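Local coordinates for SusD superfamily protein (Bacteroides thetaiotaomicron, PDB 3MCX) that is of uncharacterised function but, as a SusD-family outer-membrane protein, probably helps capture glycans at the cell surface, and binds zinc ions in the crystal, at residues 373-385 / 395-409. Sequence-based numbering, arbitrary orientation. Where two conformers were deposited one is given.
With ZN (zinc ion), chain C; ZN (zinc ion), chain E.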
loop_
_atom_site.group_PDB
_atom_site.type_symbol
_atom_site.label_atom_id
_atom_site.label_comp_id
_atom_site.label_asym_id
_atom_site.label_seq_id
_atom_site.Cartn_x
_atom_site.Cartn_y
_atom_site.Cartn_z
ATOM N N ASP A 373 10.066 -24.746 -6.317
ATOM C CA ASP A 373 9.310 -24.147 -7.439
ATOM C C ASP A 373 10.092 -23.009 -8.097
ATOM O O ASP A 373 9.517 -22.029 -8.578
ATOM C CB ASP A 373 7.904 -23.712 -7.017
ATOM C CG ASP A 373 7.071 -24.873 -6.502
ATOM O OD1 ASP A 373 6.851 -25.858 -7.258
ATOM O OD2 ASP A 373 6.632 -24.795 -5.338
ATOM N N ILE A 374 11.415 -23.158 -8.141
ATOM C CA ILE A 374 12.280 -22.086 -8.612
ATOM C C ILE A 374 12.030 -21.726 -10.076
ATOM O O ILE A 374 11.846 -20.560 -10.382
ATOM C CB ILE A 374 13.761 -22.440 -8.420
ATOM C CG1 ILE A 374 14.058 -22.582 -6.925
ATOM C CG2 ILE A 374 14.679 -21.354 -9.049
ATOM C CD1 ILE A 374 13.823 -21.346 -6.144
ATOM N N GLU A 375 11.973 -22.711 -10.962
ATOM C CA GLU A 375 11.744 -22.439 -12.377
ATOM C C GLU A 375 10.402 -21.742 -12.609
ATOM O O GLU A 375 10.310 -20.780 -13.362
ATOM C CB GLU A 375 11.809 -23.723 -13.204
ATOM C CG GLU A 375 11.867 -23.413 -14.651
ATOM C CD GLU A 375 11.967 -24.596 -15.543
ATOM O OE1 GLU A 375 11.878 -25.762 -15.082
ATOM O OE2 GLU A 375 12.147 -24.329 -16.744
ATOM N N GLU A 376 9.367 -22.203 -11.928
ATOM C CA GLU A 376 8.047 -21.576 -12.025
ATOM C C GLU A 376 8.100 -20.125 -11.541
ATOM O O GLU A 376 7.551 -19.205 -12.171
ATOM C CB GLU A 376 7.006 -22.409 -11.247
ATOM C CG GLU A 376 5.589 -21.935 -11.431
ATOM C CD GLU A 376 4.583 -22.828 -10.752
ATOM O OE1 GLU A 376 4.555 -22.836 -9.507
ATOM O OE2 GLU A 376 3.821 -23.510 -11.480
ATOM N N ALA A 377 8.738 -19.917 -10.394
ATOM C CA ALA A 377 8.919 -18.581 -9.822
ATOM C C ALA A 377 9.674 -17.606 -10.746
ATOM O O ALA A 377 9.276 -16.422 -10.913
ATOM C CB ALA A 377 9.636 -18.701 -8.463
ATOM N N GLN A 378 10.750 -18.109 -11.349
ATOM C CA GLN A 378 11.551 -17.348 -12.296
ATOM C C GLN A 378 10.682 -16.943 -13.500
ATOM O O GLN A 378 10.740 -15.802 -13.983
ATOM C CB GLN A 378 12.771 -18.217 -12.630
ATOM C CG GLN A 378 13.309 -18.200 -13.965
ATOM C CD GLN A 378 14.317 -19.332 -14.139
ATOM O OE1 GLN A 378 14.746 -19.957 -13.164
ATOM N NE2 GLN A 378 14.687 -19.590 -15.359
ATOM N N GLY A 379 9.804 -17.847 -13.907
ATOM C CA GLY A 379 8.855 -17.578 -14.990
ATOM C C GLY A 379 7.963 -16.408 -14.664
ATOM O O GLY A 379 7.664 -15.590 -15.530
ATOM N N TYR A 380 7.526 -16.313 -13.407
ATOM C CA TYR A 380 6.637 -15.215 -13.033
ATOM C C TYR A 380 7.349 -13.868 -13.067
ATOM O O TYR A 380 6.762 -12.842 -13.455
ATOM C CB TYR A 380 5.998 -15.446 -11.657
ATOM C CG TYR A 380 5.094 -16.659 -11.589
ATOM C CD1 TYR A 380 4.238 -16.993 -12.647
ATOM C CD2 TYR A 380 5.078 -17.476 -10.456
ATOM C CE1 TYR A 380 3.403 -18.105 -12.569
ATOM C CE2 TYR A 380 4.240 -18.572 -10.374
ATOM C CZ TYR A 380 3.405 -18.882 -11.421
ATOM O OH TYR A 380 2.565 -19.986 -11.338
ATOM N N LEU A 381 8.607 -13.845 -12.648
ATOM C CA LEU A 381 9.409 -12.628 -12.796
ATOM C C LEU A 381 9.514 -12.252 -14.269
ATOM O O LEU A 381 9.344 -11.094 -14.633
ATOM C CB LEU A 381 10.814 -12.787 -12.205
ATOM C CG LEU A 381 11.645 -11.495 -12.295
ATOM C CD1 LEU A 381 10.995 -10.304 -11.570
ATOM C CD2 LEU A 381 13.114 -11.757 -11.844
ATOM N N ASN A 382 9.779 -13.230 -15.113
ATOM C CA ASN A 382 9.918 -12.990 -16.552
ATOM C C ASN A 382 8.596 -12.570 -17.212
ATOM O O ASN A 382 8.610 -11.826 -18.187
ATOM C CB ASN A 382 10.560 -14.178 -17.255
ATOM C CG ASN A 382 12.061 -14.235 -17.015
ATOM O OD1 ASN A 382 12.691 -13.199 -16.723
ATOM N ND2 ASN A 382 12.639 -15.439 -17.092
ATOM N N ASP A 383 7.462 -12.987 -16.639
ATOM C CA ASP A 383 6.146 -12.503 -17.106
ATOM C C ASP A 383 6.022 -10.994 -16.965
ATOM O O ASP A 383 5.375 -10.358 -17.767
ATOM C CB ASP A 383 5.009 -13.179 -16.339
ATOM C CG ASP A 383 4.667 -14.545 -16.893
ATOM O OD1 ASP A 383 4.609 -14.682 -18.128
ATOM O OD2 ASP A 383 4.459 -15.498 -16.086
ATOM N N ILE A 384 6.645 -10.431 -15.959
ATOM C CA ILE A 384 6.656 -8.985 -15.788
ATOM C C ILE A 384 7.703 -8.388 -16.709
ATOM O O ILE A 384 7.379 -7.558 -17.553
ATOM C CB ILE A 384 6.883 -8.587 -14.329
ATOM C CG1 ILE A 384 5.806 -9.201 -13.416
ATOM C CG2 ILE A 384 6.923 -7.061 -14.224
ATOM C CD1 ILE A 384 4.353 -8.884 -13.761
ATOM N N ILE A 385 8.954 -8.830 -16.582
ATOM C CA ILE A 385 10.058 -8.263 -17.377
ATOM C C ILE A 385 9.711 -8.243 -18.861
ATOM O O ILE A 385 9.871 -7.208 -19.521
ATOM C CB ILE A 385 11.416 -8.992 -17.114
ATOM C CG1 ILE A 385 11.883 -8.787 -15.664
ATOM C CG2 ILE A 385 12.524 -8.431 -18.038
ATOM C CD1 ILE A 385 13.118 -9.675 -15.291
ATOM N N GLN A 395 15.482 -10.611 -19.297
ATOM C CA GLN A 395 14.867 -11.775 -18.677
ATOM C C GLN A 395 15.921 -12.628 -17.990
ATOM O O GLN A 395 17.061 -12.699 -18.426
ATOM C CB GLN A 395 14.080 -12.589 -19.698
ATOM C CG GLN A 395 12.851 -11.817 -20.173
ATOM C CD GLN A 395 12.059 -12.545 -21.203
ATOM O OE1 GLN A 395 11.595 -13.675 -20.964
ATOM N NE2 GLN A 395 11.874 -11.918 -22.371
ATOM N N VAL A 396 15.511 -13.259 -16.890
ATOM C CA VAL A 396 16.433 -14.041 -16.074
ATOM C C VAL A 396 16.437 -15.527 -16.420
ATOM O O VAL A 396 15.431 -16.095 -16.870
ATOM C CB VAL A 396 16.115 -13.886 -14.568
ATOM C CG1 VAL A 396 16.232 -12.425 -14.151
ATOM C CG2 VAL A 396 14.706 -14.420 -14.261
ATOM N N SER A 397 17.609 -16.121 -16.237
ATOM C CA SER A 397 17.803 -17.563 -16.180
ATOM C C SER A 397 17.934 -17.940 -14.708
ATOM O O SER A 397 17.976 -17.070 -13.857
ATOM C CB SER A 397 19.109 -17.948 -16.872
ATOM O OG SER A 397 20.183 -17.290 -16.195
ATOM N N THR A 398 18.070 -19.234 -14.411
ATOM C CA THR A 398 18.262 -19.652 -13.014
ATOM C C THR A 398 19.480 -18.968 -12.391
ATOM O O THR A 398 19.410 -18.531 -11.239
ATOM C CB THR A 398 18.353 -21.194 -12.871
ATOM O OG1 THR A 398 17.135 -21.763 -13.379
ATOM C CG2 THR A 398 18.480 -21.591 -11.376
ATOM N N GLU A 399 20.550 -18.801 -13.169
ATOM C CA GLU A 399 21.764 -18.140 -12.669
ATOM C C GLU A 399 21.584 -16.650 -12.352
ATOM O O GLU A 399 22.221 -16.132 -11.425
ATOM C CB GLU A 399 22.951 -18.343 -13.627
ATOM C CG GLU A 399 22.733 -17.900 -15.068
ATOM N N THR A 400 20.734 -15.939 -13.111
ATOM C CA THR A 400 20.541 -14.505 -12.912
ATOM C C THR A 400 19.258 -14.183 -12.131
ATOM O O THR A 400 18.948 -13.046 -11.872
ATOM C CB THR A 400 20.579 -13.725 -14.255
ATOM O OG1 THR A 400 19.554 -14.238 -15.126
ATOM C CG2 THR A 400 21.960 -13.890 -14.918
ATOM N N PHE A 401 18.541 -15.216 -11.727
ATOM C CA PHE A 401 17.352 -15.067 -10.906
ATOM C C PHE A 401 17.769 -14.902 -9.449
ATOM O O PHE A 401 17.855 -15.893 -8.703
ATOM C CB PHE A 401 16.444 -16.292 -11.084
ATOM C CG PHE A 401 15.119 -16.229 -10.339
ATOM C CD1 PHE A 401 14.328 -15.083 -10.344
ATOM C CD2 PHE A 401 14.615 -17.377 -9.702
ATOM C CE1 PHE A 401 13.097 -15.036 -9.691
ATOM C CE2 PHE A 401 13.380 -17.322 -9.019
ATOM C CZ PHE A 401 12.625 -16.173 -9.042
ATOM N N THR A 402 18.040 -13.666 -9.069
ATOM C CA THR A 402 18.515 -13.326 -7.727
ATOM C C THR A 402 17.466 -12.477 -7.000
ATOM O O THR A 402 16.590 -11.841 -7.604
ATOM C CB THR A 402 19.794 -12.516 -7.786
ATOM O OG1 THR A 402 19.485 -11.253 -8.361
ATOM C CG2 THR A 402 20.911 -13.241 -8.635
ATOM N N LEU A 403 17.553 -12.413 -5.677
ATOM C CA LEU A 403 16.690 -11.532 -4.912
ATOM C C LEU A 403 16.831 -10.079 -5.365
ATOM O O LEU A 403 15.848 -9.401 -5.540
ATOM C CB LEU A 403 17.002 -11.682 -3.419
ATOM C CG LEU A 403 16.138 -10.835 -2.498
ATOM C CD1 LEU A 403 14.622 -11.145 -2.623
ATOM C CD2 LEU A 403 16.626 -10.976 -1.011
ATOM N N ASP A 404 18.056 -9.602 -5.554
ATOM C CA ASP A 404 18.249 -8.212 -5.953
ATOM C C ASP A 404 17.545 -7.951 -7.273
ATOM O O ASP A 404 16.946 -6.897 -7.459
ATOM C CB ASP A 404 19.735 -7.882 -6.095
ATOM C CG ASP A 404 19.968 -6.404 -6.393
ATOM O OD1 ASP A 404 19.522 -5.558 -5.592
ATOM O OD2 ASP A 404 20.574 -6.117 -7.441
ATOM N N ARG A 405 17.616 -8.904 -8.200
ATOM C CA ARG A 405 16.914 -8.694 -9.471
ATOM C C ARG A 405 15.400 -8.581 -9.326
ATOM O O ARG A 405 14.763 -7.743 -9.982
ATOM C CB ARG A 405 17.290 -9.751 -10.478
ATOM C CG ARG A 405 16.786 -9.436 -11.891
ATOM C CD ARG A 405 17.459 -8.183 -12.440
ATOM N NE ARG A 405 16.978 -7.788 -13.759
ATOM C CZ ARG A 405 15.864 -7.094 -13.993
ATOM N NH1 ARG A 405 15.007 -6.785 -13.009
ATOM N NH2 ARG A 405 15.562 -6.805 -15.264
ATOM N N ILE A 406 14.807 -9.365 -8.431
ATOM C CA ILE A 406 13.397 -9.260 -8.139
ATOM C C ILE A 406 13.061 -7.909 -7.496
ATOM O O ILE A 406 12.092 -7.229 -7.869
ATOM C CB ILE A 406 12.923 -10.386 -7.194
ATOM C CG1 ILE A 406 13.105 -11.760 -7.846
ATOM C CG2 ILE A 406 11.461 -10.165 -6.821
ATOM C CD1 ILE A 406 12.882 -12.910 -6.830
ATOM N N LEU A 407 13.871 -7.523 -6.513
ATOM C CA LEU A 407 13.624 -6.282 -5.790
ATOM C C LEU A 407 13.772 -5.045 -6.684
ATOM O O LEU A 407 12.992 -4.100 -6.537
ATOM C CB LEU A 407 14.519 -6.225 -4.530
ATOM C CG LEU A 407 14.223 -7.334 -3.503
ATOM C CD1 LEU A 407 15.079 -7.071 -2.221
ATOM C CD2 LEU A 407 12.753 -7.441 -3.105
ATOM N N LYS A 408 14.766 -5.060 -7.586
ATOM C CA LYS A 408 14.833 -4.035 -8.636
ATOM C C LYS A 408 13.567 -3.981 -9.480
ATOM O O LYS A 408 13.038 -2.899 -9.727
ATOM C CB LYS A 408 16.026 -4.244 -9.557
ATOM C CG LYS A 408 17.388 -3.861 -8.970
ATOM C CD LYS A 408 18.479 -3.938 -10.033
ATOM C CE LYS A 408 19.819 -3.367 -9.609
ATOM N NZ LYS A 408 20.807 -3.317 -10.747
ATOM N N GLU A 409 13.064 -5.120 -9.924
ATOM C CA GLU A 409 11.857 -5.123 -10.738
ATOM C C GLU A 409 10.672 -4.586 -9.969
ATOM O O GLU A 409 9.846 -3.832 -10.526
ATOM C CB GLU A 409 11.567 -6.535 -11.259
ATOM C CG GLU A 409 10.636 -6.549 -12.462
ATOM C CD GLU A 409 11.206 -5.833 -13.652
ATOM O OE1 GLU A 409 12.440 -5.695 -13.778
ATOM O OE2 GLU A 409 10.384 -5.428 -14.498
HETATM ZN ZN ZN C . 12.099 -25.722 -18.071
HETATM ZN ZN ZN E . 3.734 -16.259 -19.068
HETATM O O HOH W 1 17.482 -21.138 -16.446
HETATM O O HOH W 2 14.587 -18.068 -18.447
#
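The ring of Phe401 lies with one face against the backbone of helix 374-385. Gln378 CA sits 3.7 Å from the ring centroid, 13° off the normal, a CH-pi contact. With CG anti to the backbone N (chi1 -177°), the Phe401 ring is laid against Gln378. Leu381 CD2 meets the ring edge at Phe401 CD1, 3.8 Å away, and also touches Val396 and Ile406. Farther along, Ile385 CD1 lies over one face of the Arg405 guanidinium. In that plane Arg405 NH1 forms a salt bridge with Glu409 OE1 (2.9 Å); Glu409 OE2 pairs with Arg309.

At the polar edge, the Asn382 amide grips the backbone of Val396 twice. Asn382 OD1 accepts from Val396 N at 2.8 Å, and Asn382 ND2 donates to Val396 O at 2.9 Å. Both bonds lie on lone pairs in the carbonyl planes. A leucine here would probably leave Val396 N without its mate and Val396 O with its water but not the amide, freeing the loop to shift.

Helix 374-385 also carries Glu375 and Asp383, each bound to a zinc ion through one carboxylate oxygen. In this helix-loop-helix unit of the SusD family region, loop 395-402 closes over helix 374-385 before helix 403-414. Helices 218-231 and 356-370 pack against Tyr380.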